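Local atomic coordinates of DUF115 domain-containing protein (Magnetospirillum magneticum AMB-1, PDB entry 5MU5), a protein that probably transfers a sugar, of the nonulosonic acid type in this family, onto flagellin and is involved in the formation of the bacterial flagellum. Residues 539-543 / 544-548. Residues are numbered along the deposited sequence; the frame is centred on the assembly and turned at random.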
# COMPACT_ATOMS: atom_id res chain seq x y z
N ASP A 539 -4.08 -27.45 -11.19
CA ASP A 539 -5.20 -26.57 -11.50
C ASP A 539 -4.72 -25.13 -11.60
O ASP A 539 -5.02 -24.44 -12.57
CB ASP A 539 -6.27 -26.69 -10.42
CG ASP A 539 -7.44 -25.77 -10.67
OD1 ASP A 539 -8.11 -25.93 -11.71
OD2 ASP A 539 -7.67 -24.88 -9.83
N ARG A 540 -3.96 -24.67 -10.60
CA ARG A 540 -3.44 -23.31 -10.59
C ARG A 540 -2.32 -23.09 -11.63
O ARG A 540 -2.42 -22.21 -12.47
CB ARG A 540 -2.95 -22.91 -9.19
CG ARG A 540 -4.00 -22.96 -8.07
CD ARG A 540 -5.05 -21.87 -8.20
NE ARG A 540 -5.99 -22.16 -9.28
CZ ARG A 540 -6.87 -21.30 -9.78
NH1 ARG A 540 -6.97 -20.06 -9.31
NH2 ARG A 540 -7.67 -21.70 -10.77
N TRP A 541 -1.26 -23.89 -11.59
CA TRP A 541 -0.10 -23.71 -12.47
C TRP A 541 -0.34 -23.83 -13.98
O TRP A 541 0.13 -22.99 -14.75
CB TRP A 541 0.99 -24.70 -12.10
CG TRP A 541 2.28 -24.45 -12.78
CD1 TRP A 541 2.86 -25.22 -13.74
CD2 TRP A 541 3.18 -23.36 -12.54
NE1 TRP A 541 4.07 -24.68 -14.11
CE2 TRP A 541 4.29 -23.54 -13.39
CE3 TRP A 541 3.16 -22.27 -11.67
CZ2 TRP A 541 5.36 -22.66 -13.42
CZ3 TRP A 541 4.23 -21.40 -11.69
CH2 TRP A 541 5.32 -21.60 -12.56
N ASP A 542 -1.08 -24.86 -14.39
CA ASP A 542 -1.26 -25.19 -15.81
C ASP A 542 -2.27 -24.33 -16.57
O ASP A 542 -2.39 -24.48 -17.78
CB ASP A 542 -1.71 -26.67 -15.97
CG ASP A 542 -0.71 -27.66 -15.41
OD1 ASP A 542 0.50 -27.33 -15.32
OD2 ASP A 542 -1.12 -28.79 -15.06
N ARG A 543 -2.97 -23.43 -15.90
CA ARG A 543 -4.05 -22.69 -16.56
C ARG A 543 -3.61 -21.53 -17.45
O ARG A 543 -4.43 -20.91 -18.13
CB ARG A 543 -5.05 -22.20 -15.52
CG ARG A 543 -4.62 -20.97 -14.73
CD ARG A 543 -5.66 -20.68 -13.69
NE ARG A 543 -5.55 -19.36 -13.07
CZ ARG A 543 -4.68 -19.03 -12.11
NH1 ARG A 543 -3.77 -19.88 -11.66
NH2 ARG A 543 -4.73 -17.81 -11.61
N GLU A 544 -2.31 -21.22 -17.43
CA GLU A 544 -1.76 -20.17 -18.26
C GLU A 544 -0.25 -20.34 -18.45
O GLU A 544 0.43 -20.86 -17.56
CB GLU A 544 -2.06 -18.81 -17.63
CG GLU A 544 -1.86 -17.63 -18.57
CD GLU A 544 -2.23 -16.31 -17.94
OE1 GLU A 544 -3.23 -16.25 -17.18
OE2 GLU A 544 -1.52 -15.31 -18.19
N ASP A 545 0.24 -19.93 -19.61
CA ASP A 545 1.68 -19.93 -19.89
C ASP A 545 2.23 -18.62 -19.27
O ASP A 545 2.15 -17.55 -19.88
CB ASP A 545 1.94 -20.02 -21.39
CG ASP A 545 3.42 -20.13 -21.72
OD1 ASP A 545 4.26 -19.87 -20.82
OD2 ASP A 545 3.76 -20.45 -22.88
N TRP A 546 2.77 -18.73 -18.07
CA TRP A 546 3.17 -17.56 -17.29
C TRP A 546 4.30 -16.74 -17.92
O TRP A 546 4.14 -15.53 -18.08
CB TRP A 546 3.51 -17.98 -15.84
CG TRP A 546 2.37 -18.78 -15.19
CD1 TRP A 546 2.38 -20.11 -14.86
CD2 TRP A 546 1.07 -18.29 -14.87
NE1 TRP A 546 1.16 -20.47 -14.32
CE2 TRP A 546 0.34 -19.38 -14.33
CE3 TRP A 546 0.44 -17.05 -14.99
CZ2 TRP A 546 -0.99 -19.24 -13.90
CZ3 TRP A 546 -0.87 -16.91 -14.56
CH2 TRP A 546 -1.57 -18.01 -14.03
N PRO A 547 5.42 -17.38 -18.30
CA PRO A 547 6.46 -16.55 -18.86
C PRO A 547 6.00 -15.86 -20.13
O PRO A 547 6.39 -14.71 -20.39
CB PRO A 547 7.60 -17.55 -19.16
CG PRO A 547 6.99 -18.90 -19.10
CD PRO A 547 5.84 -18.78 -18.15
N ARG A 548 5.16 -16.54 -20.90
CA ARG A 548 4.67 -15.97 -22.14
C ARG A 548 3.86 -14.70 -21.88
O ARG A 548 4.09 -13.68 -22.53
CB ARG A 548 3.87 -17.01 -22.92
CG ARG A 548 3.55 -16.57 -24.33
CD ARG A 548 2.82 -17.65 -25.11
NE ARG A 548 2.19 -17.06 -26.29
CZ ARG A 548 1.62 -17.74 -27.27
NH1 ARG A 548 1.59 -19.07 -27.26
NH2 ARG A 548 1.08 -17.08 -28.29
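The helix-to-helix junction where helix 534-541 gives way to helix 546-564, part of the Maf helical bundle, is bridged by the indole of Trp546, which turns back onto the last residues of helix 534-541. Its NE1 donates to Trp541 O at 2.8 Å, in the carbonyl plane and on a lone pair, although the N-H is bent and the oxygen is tilted out of the indole plane. With CG anti to its own carbonyl carbon (chi1 -53°), the Trp546 ring also brings its CD1 over one face of the Trp541 indole, 3.9 Å from Trp541 CZ3; the two ring planes meet obliquely at 49°. The backbone oxygen of Glu544 sits above a face of the Trp546 ring, and Leu377 and Phe644 add contacts from helices 373-378 and 618-646. Replacing Trp546 with an alanine would probably leave Trp541 O without this donor, uncover the face of Trp541 and open a gap beside Leu377 and Phe644. Asp545 N-caps the second helix through a weak bond from Arg548 N to its OD1. Arg543 also bonds to helix 373-378, NH2 to Ala376 O and NH1 to Leu377 O, its guanidinium standing at 69° to the Trp546 ring. One face of that guanidinium meets Trp546 CH2, the opposite face lies against Arg540 NH1, and the same Arg543 NH1 donates to Arg540 O at 2.8 Å.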